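Local coordinates for protein 2-methyl-3-hydroxypyridine-5-carboxylic acid oxygenase (Mesorhizobium loti, PDB 3ALJ) that catalyses, with FAD as cofactor, the oxygenation of 2-methyl-3-hydroxypyridine-5-carboxylic acid, a step that probably opens the pyridine ring during vitamin B6 breakdown, at residues I53-L63 with A298-F309; Y270-W278 with D288-A296. One frame throughout, in Å; residues are numbered along the deposited sequence.

Interaction 1 of 2, residues I53-L63 with A298-F309; sequences IYLWHNGLRVL and AQGAGCAMVNAF. With FAD (flavin-adenine dinucleotide), chain B; BME (beta-mercaptoethanol), chain D.
V62 drops into the groove between M305, V306 and F309: its CG2 lies 3.8 Å from V306 CG2, while CG1 spreads the other way, 4.0 Å from F309 CB. A turn earlier on each helix, G59 and G302, lacking side chains, bring their CA atoms to 4.8 Å, and the axes of 57-63 and 300-309 close to 8.7 Å, crossing at 41°. Beside them M305 bends at its thioether and sets CE 3.9 Å from L63 CD2. A CB on G302 would clash with Q299 OE1, so the bare surface also accommodates an amide pair. N58 (chi1 61°, CG between backbone N and carbonyl carbon) gives ND2 to Q299 OE1 (2.9 Å) and takes Q299 NE2 on OD1 (3.2 Å), the amide planes 43° apart. ND2 also bonds O1 of the mercaptoethanol on C303. Toward the flavin, A298 CB sits in plane at the W56 indole edge, and W56 NE1 gives a weak bond to A298 O. Y54 N and O bond FAD O4 and N3, and A301 N meets FAD N1 at 3.0 Å. Amides at the start of helix 300-309 thus point at N1 and, weakly, O2, where they would probably stabilise negative charge on a reduced flavin.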
loop_
_atom_site.group_PDB
_atom_site.type_symbol
_atom_site.label_atom_id
_atom_site.label_comp_id
_atom_site.label_asym_id
_atom_site.label_seq_id
_atom_site.Cartn_x
_atom_site.Cartn_y
_atom_site.Cartn_z
ATOM N N ILE A 53 1.183 -1.792 -7.531
ATOM C CA ILE A 53 0.807 -2.216 -6.219
ATOM C C ILE A 53 0.034 -3.504 -6.355
ATOM O O ILE A 53 -0.680 -3.708 -7.317
ATOM C CB ILE A 53 -0.009 -1.114 -5.475
ATOM C CG1 ILE A 53 -0.155 -1.458 -3.960
ATOM C CG2 ILE A 53 -1.395 -0.828 -6.113
ATOM C CD1 ILE A 53 -0.766 -0.224 -3.231
ATOM N N TYR A 54 0.256 -4.389 -5.380
ATOM C CA TYR A 54 -0.590 -5.594 -5.198
ATOM C C TYR A 54 -1.696 -5.380 -4.179
ATOM O O TYR A 54 -1.417 -4.823 -3.071
ATOM C CB TYR A 54 0.250 -6.767 -4.672
ATOM C CG TYR A 54 1.200 -7.398 -5.663
ATOM C CD1 TYR A 54 2.152 -6.680 -6.408
ATOM C CD2 TYR A 54 1.178 -8.774 -5.819
ATOM C CE1 TYR A 54 2.978 -7.294 -7.301
ATOM C CE2 TYR A 54 2.067 -9.456 -6.661
ATOM C CZ TYR A 54 2.953 -8.695 -7.437
ATOM O OH TYR A 54 3.801 -9.304 -8.312
ATOM N N LEU A 55 -2.920 -5.828 -4.434
ATOM C CA LEU A 55 -3.964 -5.938 -3.430
ATOM C C LEU A 55 -4.373 -7.377 -3.344
ATOM O O LEU A 55 -4.158 -8.137 -4.288
ATOM C CB LEU A 55 -5.213 -5.071 -3.747
ATOM C CG LEU A 55 -4.938 -3.510 -3.760
ATOM C CD1 LEU A 55 -6.303 -2.890 -3.966
ATOM C CD2 LEU A 55 -4.307 -3.090 -2.395
ATOM N N TRP A 56 -4.952 -7.729 -2.215
ATOM C CA TRP A 56 -5.447 -9.094 -1.982
ATOM C C TRP A 56 -6.902 -9.012 -1.609
ATOM O O TRP A 56 -7.489 -7.936 -1.483
ATOM C CB TRP A 56 -4.673 -9.761 -0.866
ATOM C CG TRP A 56 -3.151 -9.719 -1.069
ATOM C CD1 TRP A 56 -2.336 -8.611 -0.906
ATOM C CD2 TRP A 56 -2.283 -10.780 -1.490
ATOM N NE1 TRP A 56 -1.010 -8.914 -1.219
ATOM C CE2 TRP A 56 -0.962 -10.253 -1.580
ATOM C CE3 TRP A 56 -2.503 -12.151 -1.750
ATOM C CZ2 TRP A 56 0.135 -11.050 -1.931
ATOM C CZ3 TRP A 56 -1.423 -12.934 -2.121
ATOM C CH2 TRP A 56 -0.127 -12.432 -2.188
ATOM N N HIS A 57 -7.530 -10.162 -1.360
ATOM C CA HIS A 57 -8.874 -10.227 -0.953
ATOM C C HIS A 57 -9.286 -9.199 0.090
ATOM O O HIS A 57 -10.328 -8.581 -0.078
ATOM C CB HIS A 57 -9.081 -11.685 -0.346
ATOM C CG HIS A 57 -10.299 -11.872 0.520
ATOM N ND1 HIS A 57 -10.182 -11.885 1.896
ATOM C CD2 HIS A 57 -11.615 -12.014 0.233
ATOM C CE1 HIS A 57 -11.397 -12.063 2.428
ATOM N NE2 HIS A 57 -12.296 -12.142 1.439
ATOM N N ASN A 58 -8.484 -9.023 1.141
ATOM C CA ASN A 58 -8.905 -8.043 2.164
ATOM C C ASN A 58 -9.062 -6.585 1.573
ATOM O O ASN A 58 -10.068 -5.930 1.842
ATOM C CB ASN A 58 -7.881 -8.027 3.325
ATOM C CG ASN A 58 -6.435 -7.612 2.914
ATOM O OD1 ASN A 58 -5.921 -7.997 1.835
ATOM N ND2 ASN A 58 -5.761 -6.904 3.835
ATOM N N GLY A 59 -8.090 -6.175 0.742
ATOM C CA GLY A 59 -8.175 -4.834 0.089
ATOM C C GLY A 59 -9.274 -4.800 -0.900
ATOM O O GLY A 59 -9.934 -3.756 -1.055
ATOM N N LEU A 60 -9.463 -5.885 -1.675
ATOM C CA LEU A 60 -10.506 -5.918 -2.667
ATOM C C LEU A 60 -11.898 -5.824 -1.990
ATOM O O LEU A 60 -12.785 -5.177 -2.565
ATOM C CB LEU A 60 -10.345 -7.183 -3.552
ATOM C CG LEU A 60 -9.096 -7.185 -4.403
ATOM C CD1 LEU A 60 -8.926 -8.591 -5.001
ATOM C CD2 LEU A 60 -9.123 -6.114 -5.513
ATOM N N ARG A 61 -12.072 -6.450 -0.808
ATOM C CA ARG A 61 -13.350 -6.383 -0.078
ATOM C C ARG A 61 -13.518 -4.956 0.449
ATOM O O ARG A 61 -14.667 -4.475 0.443
ATOM C CB ARG A 61 -13.266 -7.388 1.086
ATOM C CG ARG A 61 -13.444 -8.879 0.646
ATOM C CD ARG A 61 -14.839 -9.138 -0.012
ATOM N NE ARG A 61 -15.820 -9.263 1.069
ATOM C CZ ARG A 61 -17.014 -9.783 0.880
ATOM N NH1 ARG A 61 -17.460 -9.916 -0.356
ATOM N NH2 ARG A 61 -17.781 -10.031 1.968
ATOM N N VAL A 62 -12.436 -4.264 0.865
ATOM C CA VAL A 62 -12.628 -2.856 1.173
ATOM C C VAL A 62 -13.153 -2.131 -0.045
ATOM O O VAL A 62 -14.114 -1.337 0.059
ATOM C CB VAL A 62 -11.314 -2.208 1.644
ATOM C CG1 VAL A 62 -11.506 -0.670 1.813
ATOM C CG2 VAL A 62 -10.852 -2.786 2.987
ATOM N N LEU A 63 -12.535 -2.343 -1.226
ATOM C CA LEU A 63 -13.013 -1.630 -2.410
ATOM C C LEU A 63 -14.474 -1.904 -2.708
ATOM O O LEU A 63 -15.246 -1.022 -3.114
ATOM C CB LEU A 63 -12.158 -1.995 -3.682
ATOM C CG LEU A 63 -10.739 -1.403 -3.598
ATOM C CD1 LEU A 63 -9.896 -2.087 -4.638
ATOM C CD2 LEU A 63 -10.790 0.107 -3.910
ATOM N N ALA A 298 3.201 -7.468 0.896
ATOM C CA ALA A 298 2.344 -6.586 0.072
ATOM C C ALA A 298 1.004 -6.343 0.762
ATOM O O ALA A 298 -0.075 -6.496 0.212
ATOM C CB ALA A 298 2.147 -7.203 -1.373
ATOM N N GLN A 299 1.122 -5.861 2.014
ATOM C CA GLN A 299 0.009 -5.526 2.875
ATOM C C GLN A 299 -0.034 -4.131 3.457
ATOM O O GLN A 299 -0.874 -3.790 4.323
ATOM C CB GLN A 299 -0.119 -6.570 4.030
ATOM C CG GLN A 299 -0.788 -7.895 3.493
ATOM C CD GLN A 299 -2.268 -7.696 3.162
ATOM O OE1 GLN A 299 -2.914 -6.764 3.629
ATOM N NE2 GLN A 299 -2.818 -8.548 2.302
ATOM N N GLY A 300 0.955 -3.284 3.135
ATOM C CA GLY A 300 0.915 -1.981 3.761
ATOM C C GLY A 300 -0.388 -1.209 3.457
ATOM O O GLY A 300 -1.009 -0.609 4.377
ATOM N N ALA A 301 -0.684 -1.069 2.163
ATOM C CA ALA A 301 -1.919 -0.443 1.774
ATOM C C ALA A 301 -3.133 -1.311 2.102
ATOM O O ALA A 301 -4.179 -0.762 2.486
ATOM C CB ALA A 301 -1.975 -0.090 0.260
ATOM N N GLY A 302 -3.003 -2.645 2.086
ATOM C CA GLY A 302 -4.180 -3.493 2.460
ATOM C C GLY A 302 -4.548 -3.233 3.908
ATOM O O GLY A 302 -5.750 -3.069 4.184
ATOM N N CYS A 303 -3.542 -3.227 4.792
ATOM C CA CYS A 303 -3.846 -2.918 6.207
ATOM C C CYS A 303 -4.295 -1.462 6.364
ATOM O O CYS A 303 -5.268 -1.207 7.100
ATOM C CB CYS A 303 -2.597 -3.142 7.060
ATOM S SG CYS A 303 -2.245 -4.920 7.274
ATOM N N ALA A 304 -3.750 -0.513 5.607
ATOM C CA ALA A 304 -4.198 0.862 5.719
ATOM C C ALA A 304 -5.680 0.956 5.331
ATOM O O ALA A 304 -6.445 1.640 6.034
ATOM C CB ALA A 304 -3.401 1.791 4.780
ATOM N N MET A 305 -6.072 0.281 4.263
ATOM C CA MET A 305 -7.444 0.343 3.777
ATOM C C MET A 305 -8.375 -0.419 4.706
ATOM O O MET A 305 -9.490 0.095 4.994
ATOM C CB MET A 305 -7.465 -0.215 2.354
ATOM C CG MET A 305 -6.787 0.774 1.400
ATOM S SD MET A 305 -6.694 0.074 -0.324
ATOM C CE MET A 305 -8.447 0.211 -0.804
ATOM N N VAL A 306 -8.020 -1.620 5.119
ATOM C CA VAL A 306 -8.857 -2.372 6.159
ATOM C C VAL A 306 -9.037 -1.502 7.388
ATOM O O VAL A 306 -10.137 -1.418 7.898
ATOM C CB VAL A 306 -8.223 -3.712 6.494
ATOM C CG1 VAL A 306 -8.836 -4.333 7.765
ATOM C CG2 VAL A 306 -8.492 -4.695 5.300
ATOM N N ASN A 307 -7.969 -0.889 7.886
ATOM C CA ASN A 307 -8.106 -0.062 9.129
ATOM C C ASN A 307 -8.920 1.164 8.922
ATOM O O ASN A 307 -9.768 1.445 9.789
ATOM C CB ASN A 307 -6.704 0.216 9.678
ATOM C CG ASN A 307 -5.954 -1.021 10.105
ATOM O OD1 ASN A 307 -4.659 -1.008 10.207
ATOM N ND2 ASN A 307 -6.630 -2.029 10.342
ATOM N N ALA A 308 -8.820 1.799 7.760
ATOM C CA ALA A 308 -9.634 2.971 7.534
ATOM C C ALA A 308 -11.096 2.585 7.417
ATOM O O ALA A 308 -12.034 3.252 7.943
ATOM C CB ALA A 308 -9.148 3.679 6.298
ATOM N N PHE A 309 -11.384 1.467 6.706
ATOM C CA PHE A 309 -12.775 1.092 6.596
ATOM C C PHE A 309 -13.317 0.628 7.905
ATOM O O PHE A 309 -14.493 0.967 8.225
ATOM C CB PHE A 309 -12.858 -0.094 5.529
ATOM C CG PHE A 309 -14.285 -0.438 5.137
ATOM C CD1 PHE A 309 -14.921 0.299 4.145
ATOM C CD2 PHE A 309 -14.951 -1.443 5.860
ATOM C CE1 PHE A 309 -16.246 0.005 3.819
ATOM C CE2 PHE A 309 -16.294 -1.777 5.537
ATOM C CZ PHE A 309 -16.927 -1.046 4.572
HETATM P PA FAD B . 0.474 7.533 1.717
HETATM O O1A FAD B . 0.139 6.641 0.562
HETATM O O2A FAD B . 1.823 7.886 1.965
HETATM O O5B FAD B . -0.401 8.843 1.516
HETATM C C5B FAD B . -0.304 9.967 2.452
HETATM C C4B FAD B . -0.829 11.116 1.617
HETATM O O4B FAD B . -0.813 12.213 2.594
HETATM C C3B FAD B . 0.060 11.566 0.516
HETATM O O3B FAD B . -0.694 11.839 -0.683
HETATM C C2B FAD B . 0.799 12.814 1.121
HETATM O O2B FAD B . 1.184 13.784 0.131
HETATM C C1B FAD B . -0.249 13.443 1.980
HETATM N N9A FAD B . 0.258 14.120 3.130
HETATM C C8A FAD B . 1.407 13.892 3.853
HETATM N N7A FAD B . 1.484 14.701 4.921
HETATM C C5A FAD B . 0.344 15.489 4.882
HETATM C C6A FAD B . -0.172 16.437 5.762
HETATM N N6A FAD B . 0.532 16.808 6.884
HETATM N N1A FAD B . -1.343 16.984 5.432
HETATM C C2A FAD B . -2.014 16.666 4.319
HETATM N N3A FAD B . -1.590 15.719 3.433
HETATM C C4A FAD B . -0.410 15.126 3.768
HETATM N N1 FAD B . 1.168 -1.966 -0.003
HETATM C C2 FAD B . 0.332 -2.845 -0.525
HETATM O O2 FAD B . -0.815 -3.035 -0.088
HETATM N N3 FAD B . 0.733 -3.624 -1.611
HETATM C C4 FAD B . 1.991 -3.472 -2.196
HETATM O O4 FAD B . 2.249 -4.101 -3.288
HETATM C C4X FAD B . 2.849 -2.557 -1.612
HETATM N N5 FAD B . 4.197 -2.443 -2.099
HETATM C C5X FAD B . 5.068 -1.576 -1.465
HETATM C C6 FAD B . 6.420 -1.516 -1.846
HETATM C C7 FAD B . 7.270 -0.612 -1.264
HETATM C C7M FAD B . 8.756 -0.562 -1.724
HETATM C C8 FAD B . 6.832 0.205 -0.243
HETATM C C8M FAD B . 7.769 1.211 0.465
HETATM C C9 FAD B . 5.488 0.153 0.153
HETATM C C9A FAD B . 4.595 -0.780 -0.430
HETATM N N10 FAD B . 3.198 -0.888 -0.005
HETATM C C10 FAD B . 2.384 -1.797 -0.568
HETATM C "C1'" FAD B . 2.713 -0.009 1.162
HETATM C "C2'" FAD B . 1.943 1.179 0.602
HETATM O "O2'" FAD B . 2.788 1.902 -0.317
HETATM C "C3'" FAD B . 1.619 2.158 1.746
HETATM O "O3'" FAD B . 1.368 1.345 2.954
HETATM C "C4'" FAD B . 0.399 2.957 1.538
HETATM O "O4'" FAD B . 0.642 3.800 0.376
HETATM C "C5'" FAD B . 0.127 3.875 2.684
HETATM O "O5'" FAD B . -1.045 4.630 2.395
HETATM P P FAD B . -1.328 5.887 3.311
HETATM O O1P FAD B . -2.541 6.500 2.752
HETATM O O2P FAD B . -1.283 5.547 4.768
HETATM O O3P FAD B . -0.048 6.850 3.084
HETATM C C1 BME D . -5.837 -7.161 7.489
HETATM C C2 BME D . -4.788 -6.193 6.827
HETATM O O1 BME D . -6.810 -7.495 6.490
HETATM S S2 BME D . -3.740 -5.602 8.265
#

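Interaction 2 of 2, residues Y270-W278 with D288-A296. With FAD (flavin-adenine dinucleotide), chain B.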
loop_
_atom_site.group_PDB
_atom_site.type_symbol
_atom_site.label_atom_id
_atom_site.label_comp_id
_atom_site.label_asym_id
_atom_site.label_seq_id
_atom_site.Cartn_x
_atom_site.Cartn_y
_atom_site.Cartn_z
ATOM N N TYR A 270 12.959 1.577 2.127
ATOM C CA TYR A 270 11.957 1.036 3.016
ATOM C C TYR A 270 11.817 1.805 4.307
ATOM O O TYR A 270 12.755 2.461 4.773
ATOM C CB TYR A 270 12.267 -0.437 3.375
ATOM C CG TYR A 270 12.555 -1.297 2.158
ATOM C CD1 TYR A 270 13.789 -1.799 1.872
ATOM C CD2 TYR A 270 11.494 -1.558 1.288
ATOM C CE1 TYR A 270 14.005 -2.578 0.748
ATOM C CE2 TYR A 270 11.650 -2.343 0.166
ATOM C CZ TYR A 270 12.890 -2.864 -0.083
ATOM O OH TYR A 270 13.086 -3.706 -1.220
ATOM N N GLU A 271 10.616 1.803 4.862
ATOM C CA GLU A 271 10.444 2.603 6.094
ATOM C C GLU A 271 9.330 2.071 6.901
ATOM O O GLU A 271 8.256 1.664 6.394
ATOM C CB GLU A 271 10.208 4.050 5.749
ATOM C CG GLU A 271 9.954 4.958 6.975
ATOM C CD GLU A 271 9.973 6.492 6.601
ATOM O OE1 GLU A 271 10.068 6.820 5.392
ATOM O OE2 GLU A 271 9.852 7.272 7.592
ATOM N N THR A 272 9.541 2.053 8.221
ATOM C CA THR A 272 8.519 1.523 9.097
ATOM C C THR A 272 8.186 2.387 10.232
ATOM O O THR A 272 9.023 3.258 10.656
ATOM C CB THR A 272 8.955 0.111 9.680
ATOM O OG1 THR A 272 10.155 0.269 10.487
ATOM C CG2 THR A 272 9.285 -0.888 8.570
ATOM N N THR A 273 6.981 2.266 10.764
ATOM C CA THR A 273 6.501 3.013 12.005
ATOM C C THR A 273 5.722 2.058 12.852
ATOM O O THR A 273 4.928 1.238 12.371
ATOM C CB THR A 273 5.592 4.295 11.698
ATOM O OG1 THR A 273 4.480 3.876 10.863
ATOM C CG2 THR A 273 6.349 5.276 10.839
ATOM N N LYS A 274 5.943 2.197 14.164
ATOM C CA LYS A 274 5.125 1.406 15.094
ATOM C C LYS A 274 4.863 2.307 16.331
ATOM O O LYS A 274 5.849 2.950 16.770
ATOM C CB LYS A 274 5.774 0.076 15.580
ATOM C CG LYS A 274 4.727 -0.798 16.381
ATOM C CD LYS A 274 5.391 -2.161 16.572
ATOM C CE LYS A 274 4.388 -2.981 17.361
ATOM N NZ LYS A 274 5.047 -4.411 17.460
ATOM N N LEU A 275 3.589 2.367 16.766
ATOM C CA LEU A 275 3.201 3.347 17.806
ATOM C C LEU A 275 2.626 2.672 19.062
ATOM O O LEU A 275 2.046 1.634 18.953
ATOM C CB LEU A 275 2.089 4.266 17.294
ATOM C CG LEU A 275 2.341 5.145 16.068
ATOM C CD1 LEU A 275 1.184 6.158 15.791
ATOM C CD2 LEU A 275 3.638 5.595 15.702
ATOM N N ASP A 276 2.741 3.387 20.184
ATOM C CA ASP A 276 2.142 2.972 21.499
ATOM C C ASP A 276 0.607 2.764 21.288
ATOM O O ASP A 276 -0.045 1.829 21.807
ATOM C CB ASP A 276 2.490 4.019 22.595
ATOM C CG ASP A 276 1.933 3.643 23.965
ATOM O OD1 ASP A 276 1.086 4.416 24.485
ATOM O OD2 ASP A 276 2.389 2.606 24.477
ATOM N N SER A 277 0.020 3.732 20.588
ATOM C CA SER A 277 -1.407 3.744 20.336
ATOM C C SER A 277 -1.726 4.460 19.077
ATOM O O SER A 277 -0.822 5.152 18.559
ATOM C CB SER A 277 -2.187 4.337 21.558
ATOM O OG SER A 277 -1.937 5.737 21.549
ATOM N N TRP A 278 -2.950 4.318 18.606
ATOM C CA TRP A 278 -3.368 4.956 17.296
ATOM C C TRP A 278 -4.368 6.041 17.455
ATOM O O TRP A 278 -4.820 6.628 16.494
ATOM C CB TRP A 278 -3.984 3.872 16.370
ATOM C CG TRP A 278 -3.008 2.828 15.921
ATOM C CD1 TRP A 278 -1.636 2.740 16.137
ATOM C CD2 TRP A 278 -3.348 1.688 15.148
ATOM N NE1 TRP A 278 -1.104 1.581 15.518
ATOM C CE2 TRP A 278 -2.167 0.954 14.908
ATOM C CE3 TRP A 278 -4.536 1.238 14.596
ATOM C CZ2 TRP A 278 -2.165 -0.203 14.102
ATOM C CZ3 TRP A 278 -4.553 0.070 13.846
ATOM C CH2 TRP A 278 -3.382 -0.619 13.597
ATOM N N ASP A 288 0.078 4.446 6.968
ATOM C CA ASP A 288 1.491 4.515 7.285
ATOM C C ASP A 288 1.790 5.540 8.473
ATOM O O ASP A 288 2.880 5.440 9.076
ATOM C CB ASP A 288 2.258 5.034 6.060
ATOM C CG ASP A 288 2.594 3.916 5.041
ATOM O OD1 ASP A 288 2.116 2.784 5.207
ATOM O OD2 ASP A 288 3.358 4.255 4.114
ATOM N N ALA A 289 0.862 6.432 8.745
ATOM C CA ALA A 289 1.003 7.312 9.925
ATOM C C ALA A 289 1.159 6.458 11.197
ATOM O O ALA A 289 1.774 6.914 12.189
ATOM C CB ALA A 289 -0.209 8.219 10.054
ATOM N N ALA A 290 0.511 5.271 11.203
ATOM C CA ALA A 290 0.481 4.424 12.388
ATOM C C ALA A 290 1.307 3.182 12.277
ATOM O O ALA A 290 1.765 2.644 13.293
ATOM C CB ALA A 290 -0.973 4.070 12.716
ATOM N N HIS A 291 1.393 2.588 11.049
ATOM C CA HIS A 291 1.880 1.181 10.982
ATOM C C HIS A 291 2.565 0.875 9.664
ATOM O O HIS A 291 2.452 -0.215 9.118
ATOM C CB HIS A 291 0.655 0.230 11.235
ATOM C CG HIS A 291 -0.467 0.413 10.280
ATOM N ND1 HIS A 291 -0.372 0.147 8.926
ATOM C CD2 HIS A 291 -1.747 0.806 10.502
ATOM C CE1 HIS A 291 -1.568 0.395 8.363
ATOM N NE2 HIS A 291 -2.397 0.804 9.270
ATOM N N ALA A 292 3.381 1.787 9.184
ATOM C CA ALA A 292 4.158 1.449 8.008
ATOM C C ALA A 292 5.065 0.265 8.198
ATOM O O ALA A 292 5.574 0.065 9.319
ATOM C CB ALA A 292 5.033 2.626 7.579
ATOM N N MET A 293 5.176 -0.625 7.204
ATOM C CA MET A 293 5.768 -1.941 7.358
ATOM C C MET A 293 6.636 -2.334 6.191
ATOM O O MET A 293 6.592 -1.677 5.143
ATOM C CB MET A 293 4.656 -2.942 7.658
ATOM C CG MET A 293 3.720 -3.172 6.471
ATOM S SD MET A 293 2.462 -4.447 6.830
ATOM C CE MET A 293 1.284 -3.434 7.777
ATOM N N CYS A 294 7.404 -3.378 6.369
ATOM C CA CYS A 294 8.108 -3.916 5.239
ATOM C C CYS A 294 7.151 -4.456 4.184
ATOM O O CYS A 294 6.117 -4.994 4.560
ATOM C CB CYS A 294 9.028 -5.076 5.690
ATOM S SG CYS A 294 10.364 -4.455 6.839
ATOM N N PRO A 295 7.466 -4.291 2.903
ATOM C CA PRO A 295 6.507 -4.695 1.854
ATOM C C PRO A 295 6.564 -6.141 1.376
ATOM O O PRO A 295 5.841 -6.482 0.427
ATOM C CB PRO A 295 6.834 -3.706 0.723
ATOM C CG PRO A 295 8.330 -3.549 0.811
ATOM C CD PRO A 295 8.572 -3.414 2.354
ATOM N N ALA A 296 7.258 -7.005 2.153
ATOM C CA ALA A 296 7.357 -8.406 1.699
ATOM C C ALA A 296 6.026 -9.059 1.464
ATOM O O ALA A 296 5.894 -9.863 0.516
ATOM C CB ALA A 296 8.212 -9.258 2.733
HETATM P PA FAD B . 0.474 7.533 1.717
HETATM O O1A FAD B . 0.139 6.641 0.562
HETATM O O2A FAD B . 1.823 7.886 1.965
HETATM O O5B FAD B . -0.401 8.843 1.516
HETATM C C5B FAD B . -0.304 9.967 2.452
HETATM C C4B FAD B . -0.829 11.116 1.617
HETATM O O4B FAD B . -0.813 12.213 2.594
HETATM C C3B FAD B . 0.060 11.566 0.516
HETATM O O3B FAD B . -0.694 11.839 -0.683
HETATM C C2B FAD B . 0.799 12.814 1.121
HETATM O O2B FAD B . 1.184 13.784 0.131
HETATM C C1B FAD B . -0.249 13.443 1.980
HETATM N N9A FAD B . 0.258 14.120 3.130
HETATM C C8A FAD B . 1.407 13.892 3.853
HETATM N N7A FAD B . 1.484 14.701 4.921
HETATM C C5A FAD B . 0.344 15.489 4.882
HETATM C C6A FAD B . -0.172 16.437 5.762
HETATM N N6A FAD B . 0.532 16.808 6.884
HETATM N N1A FAD B . -1.343 16.984 5.432
HETATM C C2A FAD B . -2.014 16.666 4.319
HETATM N N3A FAD B . -1.590 15.719 3.433
HETATM C C4A FAD B . -0.410 15.126 3.768
HETATM N N1 FAD B . 1.168 -1.966 -0.003
HETATM C C2 FAD B . 0.332 -2.845 -0.525
HETATM O O2 FAD B . -0.815 -3.035 -0.088
HETATM N N3 FAD B . 0.733 -3.624 -1.611
HETATM C C4 FAD B . 1.991 -3.472 -2.196
HETATM O O4 FAD B . 2.249 -4.101 -3.288
HETATM C C4X FAD B . 2.849 -2.557 -1.612
HETATM N N5 FAD B . 4.197 -2.443 -2.099
HETATM C C5X FAD B . 5.068 -1.576 -1.465
HETATM C C6 FAD B . 6.420 -1.516 -1.846
HETATM C C7 FAD B . 7.270 -0.612 -1.264
HETATM C C7M FAD B . 8.756 -0.562 -1.724
HETATM C C8 FAD B . 6.832 0.205 -0.243
HETATM C C8M FAD B . 7.769 1.211 0.465
HETATM C C9 FAD B . 5.488 0.153 0.153
HETATM C C9A FAD B . 4.595 -0.780 -0.430
HETATM N N10 FAD B . 3.198 -0.888 -0.005
HETATM C C10 FAD B . 2.384 -1.797 -0.568
HETATM C "C1'" FAD B . 2.713 -0.009 1.162
HETATM C "C2'" FAD B . 1.943 1.179 0.602
HETATM O "O2'" FAD B . 2.788 1.902 -0.317
HETATM C "C3'" FAD B . 1.619 2.158 1.746
HETATM O "O3'" FAD B . 1.368 1.345 2.954
HETATM C "C4'" FAD B . 0.399 2.957 1.538
HETATM O "O4'" FAD B . 0.642 3.800 0.376
HETATM C "C5'" FAD B . 0.127 3.875 2.684
HETATM O "O5'" FAD B . -1.045 4.630 2.395
HETATM P P FAD B . -1.328 5.887 3.311
HETATM O O1P FAD B . -2.541 6.500 2.752
HETATM O O2P FAD B . -1.283 5.547 4.768
HETATM O O3P FAD B . -0.048 6.850 3.084
HETATM O O HOH W 1 8.594 -0.108 3.630
HETATM O O HOH W 2 1.663 0.820 15.124
#
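T273 and A292 hold the strand to the chain beside the flavin through both backbone and side chain. T273 N donates to A292 O at 3.0 Å. A chi1 of 55° turns the hydroxyl back over the main chain, where OG1 gives its proton to D288 O (2.9 Å) and accepts one from A292 N (2.9 Å). With an alanine here, the D288 carbonyl and the A292 amide would probably both lose their shared mate, and the turn between them would be freer to shift. That turn carries the Gly-Asp motif of flavoprotein aromatic hydroxylases, packed on the edge strand 267-275 of the seven-stranded sheet: D288 OD1 accepts FAD O3', and D288 N bonds the phosphate oxygen O2P. Beyond the strand, W278 lays one face on A290, whose CB is 3.7 Å from the centroid of the five-membered ring and 12° off its normal. The H291 ring meets the indole obliquely, planes 46° apart, CD2 to W278 CZ2 3.8 Å. A water joins W278 NE1, L275 N and A290 O. At the flavin end Y270 crosses P295 nearly at right angles, CE2 to P295 CG 3.6 Å, while P295 CB rests 3.4 Å from FAD C6.

Along the chain the order is 53-63, 270-278, 288-296 and 298-309, so interaction 2 falls between the segments of interaction 1. Their centres lie about 15 Å apart, and they touch: helix 300-314 follows the 288-291 turn, and N307 OD1 comes within 3.6 Å of W278 CH2, with the H291 ring packed on C303 and N307. Interaction 1 joins strand 52-56 and helix 57-65 to helix 300-314; interaction 2 ties the same polypeptide run to the seven-stranded sheet. FAD bridges them, its pyrimidine edge held by interaction 1, its ribityl chain, phosphate and benzenoid end met by interaction 2. The run D288-G302 thus meets the cofactor from phosphate to isoalloxazine, and the rest of helix 300-314 leads away.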